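Local structure of phosphotriesterase homology protein (Escherichia coli, 1BF6) at residues 11-16 with 242-247; 78-83 with 105-110; 190-195 with 226-231; 236-241 with 283-288. The protein hydrolyses phosphorylated glyceryl acetates as a zinc-dependent member of the phosphotriesterase family, and also acts on aromatic acetates and propionates. All coordinates share one frame; numbering follows the deposited sequence.

The four contacts sample different layers of one TIM barrel. Contact 1 is buried at the zinc site, where metal bonds and carboxylate hydrogen bonds join strand 7-12 to the loop after strand 237-239. Contact 4 lies on that last strand itself, buried against helix 275-289 through a hydrogen bond from a side-chain amide and a methionine, and it touches contact 1 where Glu12 OE2 meets Ser240 OG and Met241 N. Contact 2, also buried, pairs strand 75-80 with helix 97-109 by a single short hydrogen bond and a methyl contact. Contact 3 sits furthest out, partly exposed and mainly apolar, with no hydrogen bond between the segments, though Leu228 packs on Val237 of contact 4.

Contact 1 of 4, residues 11-16 with 242-247; sequences HEHLHI and DITRRS. With ZN (zinc ion), chain C; SO4 (sulfate ion), chain F.
His13 is the side chain to follow. Its CB starts 3.1 Å from Ile243 O. CG lies anti to its own carbonyl carbon, which turns the ring toward the metal, with ND1 hydrogen-bonded to Thr54. CD2 then meets Asp242 OD1 edge-on and Thr244 CG2 obliquely, while Ile16 CD1 covers one face near the rim. At the tip, NE2 binds zinc at 2.2 Å. His11 NE2 and Asp242 OD1 bind the same ion at 2.3 and 2.4 Å, and Glu124 completes the set: the HxH pair ending the first strand of the TIM barrel and the aspartate following the last. Between the histidines, Glu12 bends at chi2 so that OE1 takes the Ile243 N-H at 3.0 Å, nearly straight at 170°; OE2 binds Ser240 OG and Met241 N, and Asp242 N weakly. An alanine here would remove the carboxylate that takes the Ile243 and Met241 N-H groups and would probably leave the Asp242 loop less firmly placed. Thr244 OG1 donates to sulfate O2 at 2.7 Å.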
loop_
_atom_site.group_PDB
_atom_site.type_symbol
_atom_site.label_atom_id
_atom_site.label_comp_id
_atom_site.label_asym_id
_atom_site.label_seq_id
_atom_site.Cartn_x
_atom_site.Cartn_y
_atom_site.Cartn_z
ATOM N N HIS A 11 1.243 -3.472 -0.133
ATOM C CA HIS A 11 0.398 -2.553 -0.907
ATOM C C HIS A 11 -0.214 -3.235 -2.118
ATOM O O HIS A 11 0.422 -3.332 -3.166
ATOM C CB HIS A 11 1.236 -1.371 -1.384
ATOM C CG HIS A 11 0.431 -0.277 -2.016
ATOM N ND1 HIS A 11 0.335 1.001 -1.499
ATOM C CD2 HIS A 11 -0.344 -0.287 -3.133
ATOM C CE1 HIS A 11 -0.465 1.717 -2.288
ATOM N NE2 HIS A 11 -0.899 0.981 -3.288
ATOM N N GLU A 12 -1.461 -3.655 -1.977
ATOM C CA GLU A 12 -2.167 -4.341 -3.045
ATOM C C GLU A 12 -3.629 -3.935 -3.133
ATOM O O GLU A 12 -4.172 -3.273 -2.242
ATOM C CB GLU A 12 -2.135 -5.855 -2.802
ATOM C CG GLU A 12 -0.749 -6.474 -2.763
ATOM C CD GLU A 12 0.027 -6.264 -4.040
ATOM O OE1 GLU A 12 -0.588 -6.097 -5.116
ATOM O OE2 GLU A 12 1.268 -6.265 -3.972
ATOM N N HIS A 13 -4.259 -4.347 -4.227
ATOM C CA HIS A 13 -5.674 -4.128 -4.436
ATOM C C HIS A 13 -6.249 -5.469 -4.816
ATOM O O HIS A 13 -5.693 -6.140 -5.683
ATOM C CB HIS A 13 -5.922 -3.139 -5.571
ATOM C CG HIS A 13 -5.430 -1.768 -5.272
ATOM N ND1 HIS A 13 -6.118 -0.859 -4.497
ATOM C CD2 HIS A 13 -4.248 -1.180 -5.571
ATOM C CE1 HIS A 13 -5.349 0.215 -4.344
ATOM N NE2 HIS A 13 -4.210 0.060 -4.980
ATOM N N LEU A 14 -7.287 -5.898 -4.102
ATOM C CA LEU A 14 -7.979 -7.153 -4.395
ATOM C C LEU A 14 -9.290 -6.818 -5.103
ATOM O O LEU A 14 -9.779 -7.585 -5.939
ATOM C CB LEU A 14 -8.243 -7.938 -3.115
ATOM C CG LEU A 14 -6.949 -8.329 -2.398
ATOM C CD1 LEU A 14 -7.285 -9.218 -1.220
ATOM C CD2 LEU A 14 -6.025 -9.048 -3.369
ATOM N N HIS A 15 -9.883 -5.690 -4.715
ATOM C CA HIS A 15 -11.100 -5.227 -5.341
ATOM C C HIS A 15 -11.063 -3.713 -5.402
ATOM O O HIS A 15 -11.223 -3.025 -4.391
ATOM C CB HIS A 15 -12.361 -5.695 -4.619
ATOM C CG HIS A 15 -13.622 -5.248 -5.294
ATOM N ND1 HIS A 15 -13.971 -3.920 -5.409
ATOM C CD2 HIS A 15 -14.598 -5.949 -5.920
ATOM C CE1 HIS A 15 -15.109 -3.820 -6.078
ATOM N NE2 HIS A 15 -15.510 -5.037 -6.398
ATOM N N ILE A 16 -10.799 -3.215 -6.601
ATOM C CA ILE A 16 -10.732 -1.789 -6.850
ATOM C C ILE A 16 -11.479 -1.529 -8.142
ATOM O O ILE A 16 -11.505 -2.383 -9.036
ATOM C CB ILE A 16 -9.266 -1.285 -6.954
ATOM C CG1 ILE A 16 -9.245 0.219 -7.222
ATOM C CG2 ILE A 16 -8.491 -2.055 -8.030
ATOM C CD1 ILE A 16 -7.873 0.845 -7.150
ATOM N N ASP A 242 1.475 -3.721 -6.106
ATOM C CA ASP A 242 0.429 -2.724 -6.350
ATOM C C ASP A 242 -0.417 -3.122 -7.578
ATOM O O ASP A 242 -0.550 -2.330 -8.527
ATOM C CB ASP A 242 1.014 -1.322 -6.546
ATOM C CG ASP A 242 -0.058 -0.241 -6.614
ATOM O OD1 ASP A 242 -1.202 -0.500 -6.174
ATOM O OD2 ASP A 242 0.240 0.843 -7.126
ATOM N N ILE A 243 -0.924 -4.362 -7.577
ATOM C CA ILE A 243 -1.779 -4.862 -8.666
ATOM C C ILE A 243 -3.048 -3.990 -8.669
ATOM O O ILE A 243 -3.654 -3.761 -7.612
ATOM C CB ILE A 243 -2.165 -6.351 -8.464
ATOM C CG1 ILE A 243 -0.921 -7.248 -8.551
ATOM C CG2 ILE A 243 -3.215 -6.779 -9.474
ATOM C CD1 ILE A 243 -0.151 -7.121 -9.848
ATOM N N THR A 244 -3.428 -3.507 -9.852
ATOM C CA THR A 244 -4.587 -2.623 -10.001
ATOM C C THR A 244 -5.488 -2.930 -11.207
ATOM O O THR A 244 -6.608 -2.430 -11.275
ATOM C CB THR A 244 -4.131 -1.147 -10.169
ATOM O OG1 THR A 244 -3.291 -1.032 -11.326
ATOM C CG2 THR A 244 -3.353 -0.644 -8.950
ATOM N N ARG A 245 -5.007 -3.751 -12.141
ATOM C CA ARG A 245 -5.763 -4.066 -13.359
ATOM C C ARG A 245 -5.999 -5.537 -13.625
ATOM O O ARG A 245 -5.230 -6.389 -13.189
ATOM C CB ARG A 245 -5.026 -3.493 -14.565
ATOM C CG ARG A 245 -4.885 -1.989 -14.548
ATOM C CD ARG A 245 -3.942 -1.555 -15.637
ATOM N NE ARG A 245 -3.952 -0.109 -15.822
ATOM C CZ ARG A 245 -4.321 0.489 -16.951
ATOM N NH1 ARG A 245 -4.724 -0.238 -17.992
ATOM N NH2 ARG A 245 -4.239 1.812 -17.059
ATOM N N ARG A 246 -7.067 -5.833 -14.361
ATOM C CA ARG A 246 -7.389 -7.214 -14.731
ATOM C C ARG A 246 -6.231 -7.787 -15.569
ATOM O O ARG A 246 -5.870 -8.956 -15.422
ATOM C CB ARG A 246 -8.685 -7.269 -15.552
ATOM C CG ARG A 246 -9.929 -6.840 -14.798
ATOM C CD ARG A 246 -11.143 -6.807 -15.725
ATOM N NE ARG A 246 -12.412 -6.764 -14.997
ATOM C CZ ARG A 246 -13.588 -7.106 -15.522
ATOM N NH1 ARG A 246 -13.661 -7.520 -16.784
ATOM N NH2 ARG A 246 -14.691 -7.045 -14.789
ATOM N N SER A 247 -5.623 -6.939 -16.398
ATOM C CA SER A 247 -4.520 -7.359 -17.258
ATOM C C SER A 247 -3.253 -7.737 -16.488
ATOM O O SER A 247 -2.306 -8.277 -17.065
ATOM C CB SER A 247 -4.224 -6.303 -18.338
ATOM O OG SER A 247 -3.818 -5.058 -17.799
HETATM ZN ZN ZN C . -2.392 1.236 -4.989
HETATM S S SO4 F . -1.313 1.517 -13.198
HETATM O O1 SO4 F . -1.490 1.968 -14.576
HETATM O O2 SO4 F . -2.684 1.355 -12.549
HETATM O O3 SO4 F . -0.598 0.141 -13.099
HETATM O O4 SO4 F . -0.443 2.521 -12.447
#

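Contact 2 of 4, residues 78-83 with 105-110; sequences ACTGYY and VDEIEQ
Thr80 points from the end of strand 75-80 toward helix 97-109, and its two branches divide the work. With OG1 anti to the backbone N (chi1 179°), the hydroxyl faces Glu107 and the methyl faces Ile108. The Glu107 chain, extended beyond CG, crosses the threonine obliquely and brings OE1 within 2.6 Å of Thr80 OG1, which donates to the lone pair of OE1 anti to the other carboxylate oxygen. Ile108 meets the threonine at about a right angle, its CG1 lying 3.8 Å from Thr80 CG2. The helix runs nearly antiparallel to the strand, at 157°, as expected where a barrel strand is followed by its outer helix. One water extends the grip: it accepts from Gly81 N at 3.0 Å and is hydrogen-bonded to Glu107 OE1 at 2.8 Å. Gly81 itself has backbone angles at which a CB would jam against the preceding carbonyl. A valine at Thr80 would lose the hydroxyl and is likely to leave Glu107 OE1 less firmly placed. Because OE2 forms a salt bridge with Arg60 while OE1 receives a hydroxyl proton, the buried carboxylate probably stays ionised.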
loop_
_atom_site.group_PDB
_atom_site.type_symbol
_atom_site.label_atom_id
_atom_site.label_comp_id
_atom_site.label_asym_id
_atom_site.label_seq_id
_atom_site.Cartn_x
_atom_site.Cartn_y
_atom_site.Cartn_z
ATOM N N ALA A 78 -7.917 -4.380 5.503
ATOM C CA ALA A 78 -8.626 -3.326 4.774
ATOM C C ALA A 78 -8.196 -1.915 5.209
ATOM O O ALA A 78 -7.606 -1.740 6.277
ATOM C CB ALA A 78 -10.132 -3.512 4.948
ATOM N N CYS A 79 -8.479 -0.911 4.378
ATOM C CA CYS A 79 -8.100 0.468 4.705
ATOM C C CYS A 79 -9.258 1.473 4.699
ATOM O O CYS A 79 -10.392 1.152 4.320
ATOM C CB CYS A 79 -7.027 0.968 3.737
ATOM S SG CYS A 79 -7.618 1.293 2.036
ATOM N N THR A 80 -8.954 2.682 5.162
ATOM C CA THR A 80 -9.911 3.795 5.179
ATOM C C THR A 80 -9.157 5.061 4.788
ATOM O O THR A 80 -7.987 5.237 5.153
ATOM C CB THR A 80 -10.588 4.016 6.579
ATOM O OG1 THR A 80 -11.482 5.138 6.484
ATOM C CG2 THR A 80 -9.556 4.306 7.668
ATOM N N GLY A 81 -9.803 5.931 4.011
ATOM C CA GLY A 81 -9.154 7.172 3.620
ATOM C C GLY A 81 -9.693 7.762 2.330
ATOM O O GLY A 81 -10.787 7.409 1.890
ATOM N N TYR A 82 -8.952 8.712 1.780
ATOM C CA TYR A 82 -9.295 9.354 0.510
ATOM C C TYR A 82 -8.038 9.315 -0.358
ATOM O O TYR A 82 -6.919 9.515 0.131
ATOM C CB TYR A 82 -9.824 10.780 0.721
ATOM C CG TYR A 82 -11.276 10.798 1.170
ATOM C CD1 TYR A 82 -11.613 10.725 2.527
ATOM C CD2 TYR A 82 -12.318 10.849 0.233
ATOM C CE1 TYR A 82 -12.944 10.695 2.939
ATOM C CE2 TYR A 82 -13.656 10.824 0.633
ATOM C CZ TYR A 82 -13.964 10.743 1.988
ATOM O OH TYR A 82 -15.283 10.662 2.385
ATOM N N TYR A 83 -8.242 9.064 -1.649
ATOM C CA TYR A 83 -7.166 8.885 -2.624
ATOM C C TYR A 83 -6.270 10.069 -3.002
ATOM O O TYR A 83 -5.206 10.245 -2.422
ATOM C CB TYR A 83 -7.766 8.205 -3.854
ATOM C CG TYR A 83 -6.772 7.611 -4.829
ATOM C CD1 TYR A 83 -5.502 7.213 -4.421
ATOM C CD2 TYR A 83 -7.116 7.457 -6.172
ATOM C CE1 TYR A 83 -4.597 6.681 -5.330
ATOM C CE2 TYR A 83 -6.230 6.925 -7.084
ATOM C CZ TYR A 83 -4.970 6.543 -6.664
ATOM O OH TYR A 83 -4.089 6.059 -7.599
ATOM N N VAL A 105 -12.126 7.290 11.511
ATOM C CA VAL A 105 -12.162 6.659 12.833
ATOM C C VAL A 105 -13.277 5.607 12.935
ATOM O O VAL A 105 -13.043 4.516 13.452
ATOM C CB VAL A 105 -12.314 7.725 13.986
ATOM C CG1 VAL A 105 -12.593 7.027 15.321
ATOM C CG2 VAL A 105 -11.062 8.589 14.082
ATOM N N ASP A 106 -14.474 5.900 12.413
ATOM C CA ASP A 106 -15.580 4.950 12.476
ATOM C C ASP A 106 -15.362 3.734 11.569
ATOM O O ASP A 106 -15.890 2.660 11.832
ATOM C CB ASP A 106 -16.906 5.616 12.113
ATOM C CG ASP A 106 -17.373 6.636 13.159
ATOM O OD1 ASP A 106 -16.745 6.783 14.232
ATOM O OD2 ASP A 106 -18.384 7.307 12.881
ATOM N N GLU A 107 -14.646 3.925 10.471
ATOM C CA GLU A 107 -14.382 2.810 9.571
ATOM C C GLU A 107 -13.408 1.849 10.254
ATOM O O GLU A 107 -13.483 0.635 10.049
ATOM C CB GLU A 107 -13.863 3.301 8.217
ATOM C CG GLU A 107 -14.981 3.922 7.355
ATOM C CD GLU A 107 -14.744 3.800 5.846
ATOM O OE1 GLU A 107 -13.597 3.978 5.388
ATOM O OE2 GLU A 107 -15.729 3.554 5.125
ATOM N N ILE A 108 -12.559 2.406 11.120
ATOM C CA ILE A 108 -11.573 1.648 11.894
ATOM C C ILE A 108 -12.227 0.967 13.101
ATOM O O ILE A 108 -11.976 -0.211 13.373
ATOM C CB ILE A 108 -10.442 2.584 12.404
ATOM C CG1 ILE A 108 -9.502 2.942 11.263
ATOM C CG2 ILE A 108 -9.698 1.974 13.602
ATOM C CD1 ILE A 108 -8.551 4.065 11.594
ATOM N N GLU A 109 -13.115 1.701 13.781
ATOM C CA GLU A 109 -13.779 1.225 14.992
ATOM C C GLU A 109 -15.052 0.416 14.844
ATOM O O GLU A 109 -15.245 -0.548 15.574
ATOM C CB GLU A 109 -14.050 2.399 15.967
ATOM C CG GLU A 109 -12.841 3.258 16.315
ATOM C CD GLU A 109 -11.913 2.614 17.337
ATOM O OE1 GLU A 109 -11.876 1.372 17.438
ATOM O OE2 GLU A 109 -11.212 3.357 18.052
ATOM N N GLN A 110 -15.938 0.810 13.929
ATOM C CA GLN A 110 -17.205 0.101 13.755
ATOM C C GLN A 110 -17.259 -0.890 12.592
ATOM O O GLN A 110 -17.793 -1.988 12.736
ATOM C CB GLN A 110 -18.364 1.091 13.603
ATOM C CG GLN A 110 -18.391 2.223 14.624
ATOM C CD GLN A 110 -18.305 1.736 16.059
ATOM O OE1 GLN A 110 -18.966 0.764 16.452
ATOM N NE2 GLN A 110 -17.475 2.407 16.853
HETATM O O HOH W 1 -12.511 5.023 3.042
#

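Contact 3 of 4, residues 190-195 with 226-231; sequences DNLDNI and HALRDR
Two neighbouring outer helices of the TIM barrel, 192-200 and 218-230, meet here on the outside of the barrel, with strand 204-207 coming between them in sequence. The principal bump is Leu192, at the first turn of its helix. Its CG lies anti to the backbone N, which throws the forked end across to the other helix, and the small Ala227 methyl is taken between the two branches of the leucine: Leu192 CD2 is 3.6 Å from Ala227 CB and Leu192 CD1 is 3.8 Å from it. Leu228 slides past Leu192 in the opposite direction, so that its CD2 reaches both Leu192 CD1 and, one turn along, Ile195 CG2, each at 4.1 Å. Ile195 crosses Leu228 at about a right angle. Below, both residues rest on the barrel wall, Ile195 on Val205 and Phe207 and Leu228 on Phe207. No hydrogen bond spans the two segments, and the join is made mostly of aliphatic carbons. At the outer margin Arg231 folds back over its own helix, where Arg231 NH1 donates to Ala227 O at 2.9 Å.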
loop_
_atom_site.group_PDB
_atom_site.type_symbol
_atom_site.label_atom_id
_atom_site.label_comp_id
_atom_site.label_asym_id
_atom_site.label_seq_id
_atom_site.Cartn_x
_atom_site.Cartn_y
_atom_site.Cartn_z
ATOM N N ASP A 190 14.916 6.999 -9.976
ATOM C CA ASP A 190 16.132 6.978 -9.163
ATOM C C ASP A 190 15.726 7.931 -8.048
ATOM O O ASP A 190 15.581 9.132 -8.270
ATOM C CB ASP A 190 17.337 7.523 -9.952
ATOM C CG ASP A 190 17.783 6.585 -11.097
ATOM O OD1 ASP A 190 17.295 5.440 -11.176
ATOM O OD2 ASP A 190 18.634 6.997 -11.921
ATOM N N ASN A 191 15.513 7.374 -6.863
ATOM C CA ASN A 191 14.998 8.143 -5.734
ATOM C C ASN A 191 15.771 7.916 -4.422
ATOM O O ASN A 191 15.235 8.141 -3.335
ATOM C CB ASN A 191 13.532 7.691 -5.577
ATOM C CG ASN A 191 12.659 8.678 -4.805
ATOM O OD1 ASN A 191 11.640 8.280 -4.243
ATOM N ND2 ASN A 191 13.014 9.956 -4.826
ATOM N N LEU A 192 17.040 7.524 -4.519
ATOM C CA LEU A 192 17.832 7.243 -3.318
ATOM C C LEU A 192 17.964 8.394 -2.321
ATOM O O LEU A 192 17.756 8.201 -1.126
ATOM C CB LEU A 192 19.219 6.697 -3.685
ATOM C CG LEU A 192 19.967 6.014 -2.542
ATOM C CD1 LEU A 192 19.131 4.878 -1.963
ATOM C CD2 LEU A 192 21.299 5.496 -3.049
ATOM N N ASP A 193 18.271 9.592 -2.806
ATOM C CA ASP A 193 18.434 10.731 -1.907
ATOM C C ASP A 193 17.216 10.939 -1.036
ATOM O O ASP A 193 17.330 10.948 0.188
ATOM C CB ASP A 193 18.772 12.001 -2.679
ATOM C CG ASP A 193 20.138 11.929 -3.326
ATOM O OD1 ASP A 193 21.076 11.389 -2.689
ATOM O OD2 ASP A 193 20.276 12.400 -4.475
ATOM N N ASN A 194 16.047 11.030 -1.665
ATOM C CA ASN A 194 14.808 11.217 -0.924
ATOM C C ASN A 194 14.538 10.052 0.027
ATOM O O ASN A 194 14.116 10.259 1.154
ATOM C CB ASN A 194 13.621 11.361 -1.875
ATOM C CG ASN A 194 13.559 12.720 -2.568
ATOM O OD1 ASN A 194 12.819 12.876 -3.540
ATOM N ND2 ASN A 194 14.325 13.698 -2.083
ATOM N N ILE A 195 14.754 8.824 -0.442
ATOM C CA ILE A 195 14.508 7.647 0.383
ATOM C C ILE A 195 15.360 7.655 1.655
ATOM O O ILE A 195 14.858 7.353 2.737
ATOM C CB ILE A 195 14.715 6.328 -0.430
ATOM C CG1 ILE A 195 13.569 6.146 -1.425
ATOM C CG2 ILE A 195 14.764 5.110 0.493
ATOM C CD1 ILE A 195 13.749 4.964 -2.335
ATOM N N HIS A 226 19.892 -2.637 -2.917
ATOM C CA HIS A 226 21.271 -2.911 -2.520
ATOM C C HIS A 226 21.880 -1.733 -1.763
ATOM O O HIS A 226 22.624 -1.926 -0.802
ATOM C CB HIS A 226 22.138 -3.255 -3.738
ATOM C CG HIS A 226 22.081 -4.701 -4.120
ATOM N ND1 HIS A 226 22.976 -5.631 -3.637
ATOM C CD2 HIS A 226 21.192 -5.391 -4.875
ATOM C CE1 HIS A 226 22.637 -6.831 -4.071
ATOM N NE2 HIS A 226 21.557 -6.713 -4.822
ATOM N N ALA A 227 21.554 -0.514 -2.190
ATOM C CA ALA A 227 22.065 0.696 -1.536
ATOM C C ALA A 227 21.571 0.725 -0.086
ATOM O O ALA A 227 22.317 1.071 0.829
ATOM C CB ALA A 227 21.598 1.947 -2.287
ATOM N N LEU A 228 20.323 0.318 0.117
ATOM C CA LEU A 228 19.723 0.285 1.447
ATOM C C LEU A 228 20.338 -0.832 2.293
ATOM O O LEU A 228 20.673 -0.629 3.458
ATOM C CB LEU A 228 18.201 0.136 1.337
ATOM C CG LEU A 228 17.574 1.310 0.563
ATOM C CD1 LEU A 228 16.067 1.133 0.470
ATOM C CD2 LEU A 228 17.940 2.643 1.210
ATOM N N ARG A 229 20.529 -1.993 1.685
ATOM C CA ARG A 229 21.149 -3.115 2.373
ATOM C C ARG A 229 22.588 -2.759 2.789
ATOM O O ARG A 229 23.006 -3.059 3.914
ATOM C CB ARG A 229 21.171 -4.338 1.453
ATOM C CG ARG A 229 21.856 -5.543 2.069
ATOM C CD ARG A 229 21.922 -6.674 1.073
ATOM N NE ARG A 229 22.562 -7.847 1.649
ATOM C CZ ARG A 229 23.655 -8.410 1.158
ATOM N NH1 ARG A 229 24.234 -7.904 0.076
ATOM N NH2 ARG A 229 24.173 -9.472 1.756
ATOM N N ASP A 230 23.325 -2.098 1.897
ATOM C CA ASP A 230 24.709 -1.704 2.161
ATOM C C ASP A 230 24.832 -0.731 3.331
ATOM O O ASP A 230 25.881 -0.644 3.966
ATOM C CB ASP A 230 25.343 -1.041 0.940
ATOM C CG ASP A 230 25.489 -1.980 -0.250
ATOM O OD1 ASP A 230 25.586 -3.218 -0.066
ATOM O OD2 ASP A 230 25.505 -1.453 -1.382
ATOM N N ARG A 231 23.768 0.018 3.592
ATOM C CA ARG A 231 23.763 0.998 4.674
ATOM C C ARG A 231 23.051 0.491 5.928
ATOM O O ARG A 231 22.847 1.248 6.893
ATOM C CB ARG A 231 23.128 2.304 4.181
ATOM C CG ARG A 231 23.939 3.005 3.110
ATOM C CD ARG A 231 23.087 4.002 2.344
ATOM N NE ARG A 231 23.865 4.802 1.399
ATOM C CZ ARG A 231 24.315 4.383 0.218
ATOM N NH1 ARG A 231 24.081 3.141 -0.197
ATOM N NH2 ARG A 231 24.999 5.218 -0.554
#

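Contact 4 of 4, residues 236-241 with 283-288; sequences RVMLSM and RENPSQ
Asn285 and Met238 both carry CG anti to their own carbonyl carbon, and from there they take different paths. In Asn285 (chi1 -71°) CB points toward strand 237-239 and the amide reaches it, ND2 donating to Val237 O at 2.7 Å. The carbonyl oxygen lies in the amide plane, whereas the donor stands above the carbonyl plane and off the lone pair, with an N-H...O angle of 149°. The same ND2 also bonds Leu234 O, so two main-chain carbonyls just before and within the strand are gripped by one side chain. Met238 runs extended and then bends at its last torsion, crossing Asn285 obliquely: CG packs on Asn285 CB at 3.7 Å, and SD lies against the proline ring, 3.9 Å from Pro286 CG. That proline has no N-H to give to the preceding turn, and the helix kinks there. Arg283, a glucose-binding residue, lies a turn earlier; Ser287 OG donates to Arg283 O at 2.8 Å, beside the Ser287 N-H. Leu239 pairs with Ala10, and Pro286 touches Thr8, so helix 275-289 covers the seam where the last strand of the TIM barrel meets the first, crossing strand 237-239 at about 100°, as its closing helix.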
loop_
_atom_site.group_PDB
_atom_site.type_symbol
_atom_site.label_atom_id
_atom_site.label_comp_id
_atom_site.label_asym_id
_atom_site.label_seq_id
_atom_site.Cartn_x
_atom_site.Cartn_y
_atom_site.Cartn_z
ATOM N N ARG A 236 13.632 -0.799 7.359
ATOM C CA ARG A 236 12.670 0.276 7.080
ATOM C C ARG A 236 12.036 0.157 5.689
ATOM O O ARG A 236 11.263 1.025 5.280
ATOM C CB ARG A 236 13.326 1.656 7.233
ATOM C CG ARG A 236 13.555 2.080 8.678
ATOM C CD ARG A 236 12.257 2.053 9.468
ATOM N NE ARG A 236 12.484 2.425 10.862
ATOM C CZ ARG A 236 12.663 1.564 11.863
ATOM N NH1 ARG A 236 12.634 0.251 11.652
ATOM N NH2 ARG A 236 12.945 2.020 13.077
ATOM N N VAL A 237 12.329 -0.949 4.999
ATOM C CA VAL A 237 11.832 -1.198 3.644
ATOM C C VAL A 237 10.807 -2.324 3.557
ATOM O O VAL A 237 10.993 -3.398 4.143
ATOM C CB VAL A 237 13.006 -1.545 2.677
ATOM C CG1 VAL A 237 12.485 -1.810 1.266
ATOM C CG2 VAL A 237 14.010 -0.432 2.645
ATOM N N MET A 238 9.697 -2.051 2.868
ATOM C CA MET A 238 8.664 -3.048 2.638
ATOM C C MET A 238 8.424 -3.155 1.121
ATOM O O MET A 238 8.786 -2.241 0.364
ATOM C CB MET A 238 7.402 -2.764 3.446
ATOM C CG MET A 238 7.662 -2.904 4.952
ATOM S SD MET A 238 6.202 -2.935 5.983
ATOM C CE MET A 238 5.692 -1.220 5.876
ATOM N N LEU A 239 7.841 -4.276 0.690
ATOM C CA LEU A 239 7.657 -4.564 -0.737
ATOM C C LEU A 239 6.258 -4.968 -1.162
ATOM O O LEU A 239 5.486 -5.501 -0.367
ATOM C CB LEU A 239 8.603 -5.719 -1.133
ATOM C CG LEU A 239 10.079 -5.675 -0.703
ATOM C CD1 LEU A 239 10.748 -7.013 -1.040
ATOM C CD2 LEU A 239 10.814 -4.544 -1.372
ATOM N N SER A 240 5.967 -4.752 -2.453
ATOM C CA SER A 240 4.688 -5.129 -3.053
ATOM C C SER A 240 4.666 -4.938 -4.585
ATOM O O SER A 240 5.643 -4.473 -5.174
ATOM C CB SER A 240 3.517 -4.375 -2.399
ATOM O OG SER A 240 2.577 -5.295 -1.855
ATOM N N MET A 241 3.541 -5.305 -5.198
ATOM C CA MET A 241 3.328 -5.214 -6.652
ATOM C C MET A 241 2.340 -4.099 -7.048
ATOM O O MET A 241 2.344 -3.613 -8.190
ATOM C CB MET A 241 2.743 -6.541 -7.165
ATOM C CG MET A 241 3.548 -7.796 -6.832
ATOM S SD MET A 241 5.126 -7.761 -7.619
ATOM C CE MET A 241 4.620 -7.914 -9.328
ATOM N N ARG A 283 8.657 -10.294 6.068
ATOM C CA ARG A 283 8.005 -10.805 7.266
ATOM C C ARG A 283 8.206 -9.944 8.509
ATOM O O ARG A 283 7.230 -9.549 9.147
ATOM C CB ARG A 283 8.453 -12.249 7.559
ATOM C CG ARG A 283 7.801 -12.882 8.799
ATOM C CD ARG A 283 8.617 -14.062 9.336
ATOM N NE ARG A 283 8.740 -15.110 8.327
ATOM C CZ ARG A 283 9.874 -15.722 7.977
ATOM N NH1 ARG A 283 11.033 -15.419 8.560
ATOM N NH2 ARG A 283 9.852 -16.607 6.984
ATOM N N GLU A 284 9.459 -9.651 8.850
ATOM C CA GLU A 284 9.749 -8.880 10.056
ATOM C C GLU A 284 9.137 -7.487 10.055
ATOM O O GLU A 284 8.326 -7.157 10.927
ATOM C CB GLU A 284 11.251 -8.788 10.298
ATOM C CG GLU A 284 11.915 -10.137 10.529
ATOM C CD GLU A 284 13.324 -10.014 11.101
ATOM O OE1 GLU A 284 13.676 -8.930 11.634
ATOM O OE2 GLU A 284 14.078 -11.012 11.029
ATOM N N ASN A 285 9.500 -6.693 9.059
ATOM C CA ASN A 285 8.993 -5.327 8.944
ATOM C C ASN A 285 7.467 -5.203 9.021
ATOM O O ASN A 285 6.959 -4.438 9.833
ATOM C CB ASN A 285 9.545 -4.632 7.683
ATOM C CG ASN A 285 11.022 -4.312 7.791
ATOM O OD1 ASN A 285 11.644 -4.518 8.834
ATOM N ND2 ASN A 285 11.593 -3.804 6.713
ATOM N N PRO A 286 6.718 -5.960 8.198
ATOM C CA PRO A 286 5.251 -5.878 8.236
ATOM C C PRO A 286 4.667 -6.258 9.599
ATOM O O PRO A 286 3.719 -5.625 10.080
ATOM C CB PRO A 286 4.826 -6.885 7.172
ATOM C CG PRO A 286 5.937 -6.834 6.189
ATOM C CD PRO A 286 7.160 -6.813 7.076
ATOM N N SER A 287 5.206 -7.322 10.195
ATOM C CA SER A 287 4.748 -7.778 11.505
ATOM C C SER A 287 4.921 -6.676 12.554
ATOM O O SER A 287 4.072 -6.513 13.418
ATOM C CB SER A 287 5.515 -9.030 11.934
ATOM O OG SER A 287 5.252 -10.109 11.048
ATOM N N GLN A 288 6.005 -5.912 12.451
ATOM C CA GLN A 288 6.284 -4.827 13.389
ATOM C C GLN A 288 5.461 -3.577 13.079
ATOM O O GLN A 288 5.022 -2.874 13.996
ATOM C CB GLN A 288 7.774 -4.452 13.353
ATOM C CG GLN A 288 8.735 -5.608 13.645
ATOM C CD GLN A 288 10.209 -5.256 13.414
ATOM O OE1 GLN A 288 10.540 -4.277 12.731
ATOM N NE2 GLN A 288 11.102 -6.074 13.973
#